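Local structure of LipS lipolytic enzyme (Unidentified, 4FBL) at residues C[130-135]-C[204-209]; C[102-107]-C[197-202]. The protein probably hydrolyses ester bonds of lipids, as a thermostable lipolytic enzyme of the alpha/beta-hydrolase fold. One frame throughout, in Å; residues are numbered along the deposited sequence.

Contact 1: C[130-135]-C[204-209]; sequences GGALTV and ITIGAV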
ATOM      1  N   GLY C 130       7.065 -12.751   1.384  1.00 15.71           N
ATOM      2  CA  GLY C 130       6.355 -14.019   1.805  1.00 14.80           C
ATOM      3  C   GLY C 130       6.043 -13.964   3.280  1.00 14.65           C
ATOM      4  O   GLY C 130       5.029 -14.503   3.778  1.00 14.72           O
ATOM      5  N   GLY C 131       6.831 -13.208   4.025  1.00 16.02           N
ATOM      6  CA  GLY C 131       6.481 -13.061   5.442  1.00 15.48           C
ATOM      7  C   GLY C 131       5.364 -12.017   5.649  1.00 18.49           C
ATOM      8  O   GLY C 131       4.565 -12.104   6.615  1.00 19.09           O
ATOM      9  N   ALA C 132       5.251 -11.066   4.723  1.00 16.00           N
ATOM     10  CA  ALA C 132       4.100 -10.107   4.757  1.00 17.47           C
ATOM     11  C   ALA C 132       2.816 -10.836   4.317  1.00 17.66           C
ATOM     12  O   ALA C 132       1.723 -10.599   4.881  1.00 17.03           O
ATOM     13  CB  ALA C 132       4.393  -8.897   3.759  1.00 14.08           C
ATOM     14  N   LEU C 133       2.965 -11.759   3.345  1.00 17.07           N
ATOM     15  CA  LEU C 133       1.890 -12.629   2.977  1.00 17.35           C
ATOM     16  C   LEU C 133       1.402 -13.590   4.095  1.00 17.06           C
ATOM     17  O   LEU C 133       0.197 -13.947   4.130  1.00 19.41           O
ATOM     18  CB  LEU C 133       2.211 -13.400   1.694  1.00 16.98           C
ATOM     19  CG  LEU C 133       2.185 -12.576   0.379  1.00 18.74           C
ATOM     20  CD1 LEU C 133       2.925 -13.331  -0.710  1.00 19.80           C
ATOM     21  CD2 LEU C 133       0.718 -12.302  -0.041  1.00 16.98           C
ATOM     22  N   THR C 134       2.330 -14.022   4.940  1.00 16.95           N
ATOM     23  CA  THR C 134       2.052 -14.878   6.075  1.00 15.97           C
ATOM     24  C   THR C 134       1.162 -14.035   7.050  1.00 17.73           C
ATOM     25  O   THR C 134       0.100 -14.516   7.521  1.00 17.87           O
ATOM     26  CB  THR C 134       3.375 -15.266   6.753  1.00 16.54           C
ATOM     27  OG1 THR C 134       4.120 -16.111   5.885  1.00 14.35           O
ATOM     28  CG2 THR C 134       3.176 -15.986   8.068  1.00 13.34           C
ATOM     29  N   VAL C 135       1.582 -12.787   7.330  1.00 16.28           N
ATOM     30  CA  VAL C 135       0.790 -11.861   8.151  1.00 17.53           C
ATOM     31  C   VAL C 135      -0.540 -11.587   7.470  1.00 15.55           C
ATOM     32  O   VAL C 135      -1.550 -11.600   8.121  1.00 18.25           O
ATOM     33  CB  VAL C 135       1.507 -10.567   8.450  1.00 15.32           C
ATOM     34  CG1 VAL C 135       0.533  -9.570   9.202  1.00 19.15           C
ATOM     35  CG2 VAL C 135       2.713 -10.849   9.335  1.00 16.16           C
ATOM     36  N   ILE C 204       4.589  -2.987  -2.321  1.00 19.07           N
ATOM     37  CA  ILE C 204       4.241  -1.997  -1.263  1.00 17.78           C
ATOM     38  C   ILE C 204       2.754  -2.253  -0.810  1.00 17.04           C
ATOM     39  O   ILE C 204       2.454  -2.161   0.383  1.00 18.88           O
ATOM     40  CB  ILE C 204       4.386  -0.514  -1.843  1.00 17.77           C
ATOM     41  CG1 ILE C 204       5.883  -0.102  -1.869  1.00 18.77           C
ATOM     42  CG2 ILE C 204       3.686   0.461  -0.927  1.00 17.29           C
ATOM     43  CD1 ILE C 204       6.257   1.036  -2.859  1.00 17.78           C
ATOM     44  N   THR C 205       1.898  -2.614  -1.754  1.00 16.46           N
ATOM     45  CA  THR C 205       0.466  -2.842  -1.483  1.00 18.22           C
ATOM     46  C   THR C 205       0.326  -3.995  -0.444  1.00 19.42           C
ATOM     47  O   THR C 205      -0.328  -3.864   0.641  1.00 17.50           O
ATOM     48  CB  THR C 205      -0.360  -3.234  -2.778  1.00 19.85           C
ATOM     49  OG1 THR C 205      -0.385  -2.133  -3.725  1.00 19.55           O
ATOM     50  CG2 THR C 205      -1.828  -3.578  -2.384  1.00 14.78           C
ATOM     51  N   ILE C 206       1.013  -5.130  -0.738  1.00 19.13           N
ATOM     52  CA  ILE C 206       0.954  -6.273   0.172  1.00 18.01           C
ATOM     53  C   ILE C 206       1.443  -5.870   1.528  1.00 17.04           C
ATOM     54  O   ILE C 206       0.829  -6.261   2.538  1.00 18.19           O
ATOM     55  CB  ILE C 206       1.833  -7.512  -0.292  1.00 18.81           C
ATOM     56  CG1 ILE C 206       1.374  -8.078  -1.612  1.00 19.52           C
ATOM     57  CG2 ILE C 206       1.781  -8.631   0.825  1.00 22.16           C
ATOM     58  CD1 ILE C 206       0.064  -8.631  -1.452  1.00 31.74           C
ATOM     59  N   GLY C 207       2.585  -5.150   1.590  1.00 15.32           N
ATOM     60  CA  GLY C 207       3.064  -4.782   2.884  1.00 14.65           C
ATOM     61  C   GLY C 207       2.062  -3.908   3.660  1.00 16.32           C
ATOM     62  O   GLY C 207       1.831  -4.062   4.900  1.00 15.33           O
ATOM     63  N   ALA C 208       1.478  -2.947   2.966  1.00 14.72           N
ATOM     64  CA  ALA C 208       0.473  -2.076   3.655  1.00 17.46           C
ATOM     65  C   ALA C 208      -0.843  -2.802   4.123  1.00 16.25           C
ATOM     66  O   ALA C 208      -1.377  -2.523   5.208  1.00 18.16           O
ATOM     67  CB  ALA C 208       0.123  -0.908   2.763  1.00 16.62           C
ATOM     68  N   VAL C 209      -1.360  -3.699   3.285  1.00 17.71           N
ATOM     69  CA  VAL C 209      -2.567  -4.436   3.642  1.00 15.68           C
ATOM     70  C   VAL C 209      -2.247  -5.281   4.878  1.00 17.77           C
ATOM     71  O   VAL C 209      -3.000  -5.271   5.864  1.00 18.05           O
ATOM     72  CB  VAL C 209      -3.141  -5.252   2.478  1.00 17.75           C
ATOM     73  CG1 VAL C 209      -4.268  -6.248   3.002  1.00 12.14           C
ATOM     74  CG2 VAL C 209      -3.699  -4.272   1.381  1.00 18.52           C
TER

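Contact 2: C[102-107]-C[197-202]; sequences SDWTAD and VPAIKH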
ATOM      1  N   SER C 102      -2.919  -9.146  -6.658  1.00 18.42           N
ATOM      2  CA  SER C 102      -4.031 -10.080  -6.780  1.00 19.65           C
ATOM      3  C   SER C 102      -3.545 -11.491  -7.144  1.00 18.00           C
ATOM      4  O   SER C 102      -4.065 -12.490  -6.607  1.00 20.85           O
ATOM      5  CB  SER C 102      -5.122  -9.603  -7.791  1.00 19.34           C
ATOM      6  OG  SER C 102      -5.551  -8.315  -7.308  1.00 23.61           O
ATOM      7  N   ASP C 103      -2.640 -11.600  -8.097  1.00 18.85           N
ATOM      8  CA  ASP C 103      -2.025 -12.885  -8.424  1.00 19.83           C
ATOM      9  C   ASP C 103      -1.412 -13.512  -7.163  1.00 20.17           C
ATOM     10  O   ASP C 103      -1.634 -14.665  -6.921  1.00 19.70           O
ATOM     11  CB  ASP C 103      -0.885 -12.720  -9.453  1.00 21.12           C
ATOM     12  CG  ASP C 103      -1.398 -12.216 -10.858  1.00 24.24           C
ATOM     13  OD1 ASP C 103      -2.543 -12.448 -11.211  1.00 27.59           O
ATOM     14  OD2 ASP C 103      -0.666 -11.575 -11.609  1.00 25.06           O
ATOM     15  N   TRP C 104      -0.600 -12.792  -6.404  1.00 17.81           N
ATOM     16  CA  TRP C 104       0.163 -13.430  -5.350  1.00 19.40           C
ATOM     17  C   TRP C 104      -0.684 -13.848  -4.168  1.00 19.56           C
ATOM     18  O   TRP C 104      -0.399 -14.850  -3.513  1.00 19.63           O
ATOM     19  CB  TRP C 104       1.373 -12.588  -4.867  1.00 16.23           C
ATOM     20  CG  TRP C 104       2.291 -12.272  -6.061  1.00 20.00           C
ATOM     21  CD1 TRP C 104       2.491 -13.051  -7.169  1.00 18.93           C
ATOM     22  CD2 TRP C 104       3.010 -11.040  -6.307  1.00 17.02           C
ATOM     23  NE1 TRP C 104       3.325 -12.425  -8.082  1.00 17.18           N
ATOM     24  CE2 TRP C 104       3.650 -11.180  -7.586  1.00 17.74           C
ATOM     25  CE3 TRP C 104       3.123  -9.827  -5.596  1.00 15.59           C
ATOM     26  CZ2 TRP C 104       4.430 -10.172  -8.159  1.00 14.11           C
ATOM     27  CZ3 TRP C 104       3.930  -8.772  -6.169  1.00 15.21           C
ATOM     28  CH2 TRP C 104       4.601  -8.990  -7.418  1.00 14.51           C
ATOM     29  N   THR C 105      -1.693 -13.067  -3.854  1.00 18.46           N
ATOM     30  CA  THR C 105      -2.579 -13.466  -2.761  1.00 18.21           C
ATOM     31  C   THR C 105      -3.430 -14.673  -3.235  1.00 18.17           C
ATOM     32  O   THR C 105      -3.768 -15.578  -2.432  1.00 16.95           O
ATOM     33  CB  THR C 105      -3.488 -12.299  -2.283  1.00 17.73           C
ATOM     34  OG1 THR C 105      -4.072 -11.586  -3.402  1.00 18.76           O
ATOM     35  CG2 THR C 105      -2.710 -11.351  -1.398  1.00 17.27           C
ATOM     36  N   ALA C 106      -3.823 -14.684  -4.514  1.00 17.87           N
ATOM     37  CA  ALA C 106      -4.514 -15.861  -5.049  1.00 18.86           C
ATOM     38  C   ALA C 106      -3.596 -17.097  -5.036  1.00 20.02           C
ATOM     39  O   ALA C 106      -4.102 -18.248  -4.838  1.00 20.98           O
ATOM     40  CB  ALA C 106      -5.119 -15.627  -6.498  1.00 18.48           C
ATOM     41  N   ASP C 107      -2.274 -16.910  -5.198  1.00 17.23           N
ATOM     42  CA  ASP C 107      -1.392 -18.069  -5.110  1.00 17.27           C
ATOM     43  C   ASP C 107      -1.407 -18.649  -3.687  1.00 17.12           C
ATOM     44  O   ASP C 107      -1.386 -19.884  -3.519  1.00 18.00           O
ATOM     45  CB  ASP C 107       0.058 -17.773  -5.474  1.00 18.09           C
ATOM     46  CG  ASP C 107       0.238 -17.366  -6.957  1.00 21.30           C
ATOM     47  OD1 ASP C 107      -0.384 -17.966  -7.834  1.00 18.95           O
ATOM     48  OD2 ASP C 107       0.968 -16.410  -7.214  1.00 21.34           O
ATOM     49  N   VAL C 197      10.496  -2.875 -12.553  1.00 25.08           N
ATOM     50  CA  VAL C 197       9.826  -1.668 -11.994  1.00 22.25           C
ATOM     51  C   VAL C 197       8.300  -1.738 -11.846  1.00 19.52           C
ATOM     52  O   VAL C 197       7.784  -1.421 -10.762  1.00 19.67           O
ATOM     53  CB  VAL C 197      10.335  -0.422 -12.757  1.00 21.93           C
ATOM     54  CG1 VAL C 197       9.482   0.858 -12.407  1.00 18.53           C
ATOM     55  CG2 VAL C 197      11.707  -0.188 -12.333  1.00 21.04           C
ATOM     56  N   PRO C 198       7.587  -2.216 -12.871  1.00 18.87           N
ATOM     57  CA  PRO C 198       6.140  -2.193 -12.656  1.00 20.40           C
ATOM     58  C   PRO C 198       5.630  -3.069 -11.498  1.00 20.00           C
ATOM     59  O   PRO C 198       4.465  -2.920 -11.171  1.00 21.56           O
ATOM     60  CB  PRO C 198       5.560  -2.747 -13.960  1.00 19.51           C
ATOM     61  CG  PRO C 198       6.639  -2.412 -14.980  1.00 21.43           C
ATOM     62  CD  PRO C 198       7.911  -2.646 -14.238  1.00 20.45           C
ATOM     63  N   ALA C 199       6.450  -4.010 -10.990  1.00 17.16           N
ATOM     64  CA  ALA C 199       5.933  -5.002 -10.033  1.00 15.85           C
ATOM     65  C   ALA C 199       6.078  -4.312  -8.712  1.00 14.74           C
ATOM     66  O   ALA C 199       5.492  -4.749  -7.773  1.00 13.52           O
ATOM     67  CB  ALA C 199       6.715  -6.352 -10.065  1.00 15.14           C
ATOM     68  N   ILE C 200       6.896  -3.245  -8.619  1.00 15.69           N
ATOM     69  CA  ILE C 200       7.151  -2.578  -7.286  1.00 14.62           C
ATOM     70  C   ILE C 200       5.886  -2.080  -6.492  1.00 15.91           C
ATOM     71  O   ILE C 200       5.814  -2.190  -5.237  1.00 13.69           O
ATOM     72  CB  ILE C 200       8.165  -1.372  -7.416  1.00 16.29           C
ATOM     73  CG1 ILE C 200       9.578  -1.915  -7.918  1.00 17.91           C
ATOM     74  CG2 ILE C 200       8.172  -0.516  -6.140  1.00 15.96           C
ATOM     75  CD1 ILE C 200      10.680  -0.826  -8.181  1.00 18.51           C
ATOM     76  N   LYS C 201       4.907  -1.584  -7.228  1.00 15.56           N
ATOM     77  CA  LYS C 201       3.681  -1.066  -6.577  1.00 16.13           C
ATOM     78  C   LYS C 201       2.960  -2.211  -5.736  1.00 17.59           C
ATOM     79  O   LYS C 201       2.522  -1.997  -4.586  1.00 16.26           O
ATOM     80  CB  LYS C 201       2.763  -0.420  -7.626  1.00 14.78           C
ATOM     81  CG  LYS C 201       2.067  -1.362  -8.545  1.00 18.59           C
ATOM     82  CD  LYS C 201       1.179  -0.702  -9.629  1.00 20.15           C
ATOM     83  CE  LYS C 201       2.010   0.083 -10.664  1.00 24.37           C
ATOM     84  NZ  LYS C 201       2.721  -0.794 -11.683  1.00 25.13           N
ATOM     85  N   HIS C 202       2.987  -3.426  -6.285  1.00 15.65           N
ATOM     86  CA  HIS C 202       2.439  -4.629  -5.617  1.00 16.31           C
ATOM     87  C   HIS C 202       3.175  -5.062  -4.396  1.00 17.15           C
ATOM     88  O   HIS C 202       2.529  -5.548  -3.443  1.00 19.56           O
ATOM     89  CB  HIS C 202       2.393  -5.702  -6.695  1.00 13.70           C
ATOM     90  CG  HIS C 202       1.493  -5.265  -7.797  1.00 15.55           C
ATOM     91  ND1 HIS C 202       1.905  -5.044  -9.108  1.00 20.05           N
ATOM     92  CD2 HIS C 202       0.168  -4.989  -7.762  1.00 12.47           C
ATOM     93  CE1 HIS C 202       0.872  -4.635  -9.829  1.00 12.92           C
ATOM     94  NE2 HIS C 202      -0.205  -4.617  -9.035  1.00 21.23           N
TER

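Contact 1: C[130-135]-C[204-209]
Ile206 packs against Ala132 and Leu133 at a buried meeting of helices 129-140 and 200-213. Its CG2 methyl does most of the touching. That methyl lies 3.9 Å from Ala132 CB. It also lies 3.9 Å from Leu133 CD2. One branch of the isoleucine thus rests on two neighbouring residues of 130-135. The first torsion of Ile206 explains this: CG2 is anti to the backbone N, while CG1 lies beside it (chi1 -62°). CG1 carries CD1 round to Leu133, and Ile206 CD1 comes within 4.0 Å of Leu133 CD2. Leu133 CD2 thus meets both methyls of Ile206, and Leu133 CG also comes near CG2. The two side chains cross obliquely. Ala132 differs, because its CB points toward the other helix. Beside Ile206 it meets backbone, with Ala132 CB 4.4 Å from Gly207 CA. The CA atoms of Ala132 and Gly207, 5.7 Å apart, are the nearest such pair across the two segments. The axes of the two short segments come to 8.9 Å, with an angle of 37° between their directions. The contact is wholly apolar. Within 130-135, Gly130 O accepts from both Thr134 N and Thr134 OG1, which reach it from opposite faces of its plane.

Helix 129-140 follows strand 121-127 at the probable nucleophile elbow, whose GxSxG pattern includes Gly130. The contact thus sets helix 200-213 against the helix that leaves this turn. Helix 101-118 closes one side, where Ile108 touches Leu133 and Ala101 touches Ile206. Helix 200-213 also packs on the second subunit, where Ala208 meets Ala208 of that chain. Strand 221-226 of the central sheet comes next in the chain after helix 200-213.

Contact 2: C[102-107]-C[197-202]
Trp104 reaches from helix 101-118 to Ala199 and His202 of 197-202. Its CB points toward the other segment. CG is anti to the carbonyl carbon and beside the backbone N (chi1 -57°), which sends the indole out across the gap. On the five-membered ring, NE1 donates a hydrogen bond to Thr87 O, outside the two segments. Asp107 OD2 lies in the ring plane at the edge, and it is bonded to Thr87 OG1. The six-membered ring makes the contact. Trp104 CZ3 is 3.5 Å from His202 CB, a close approach that is oblique to the ring. Next along, Trp104 CH2 is 4.0 Å from the same His202 CB. Trp104 CH2 also lies 4.3 Å from Ala199 CB, which sits at the ring edge, near its plane. The side chains of Trp104 and His202 cross at about a right angle. One face of the His202 imidazole carries Lys201 CG, 3.7 Å above its plane and over its centre. Lys201 turns back on its own segment, and NZ bonds Pro198 O on a lone pair at 2.8 Å. His89 and Met129 also meet the indole. This ties helix 101-118 to helix 200-213, and the Trp104 side chain lies about 11 Å from bound spermidine. The chemistry is divided along Trp104: the NE1 bond to Thr87 probably helps to fix the ring's rotation, while its far carbons give apolar packing on 197-202.

Both contacts use helix 200-213, at successive parts of its length. Contact 1 is the deeper: its centre lies about 9 Å from the centre of the chain, against about 13 Å for the centre of contact 2, and all its touching residues are buried. In contact 2 His202 is partly exposed. The partner helices differ, 129-140 in contact 1 and 101-118 in contact 2. Thr105 of 102-107 joins them: Thr105 CG2 lies 3.8 Å from Leu133 CD2 and 3.9 Å from Ile206 CD1. Contact 1 is aliphatic packing between helices, whereas contact 2 rests on one aromatic ring. Both also touch the second subunit.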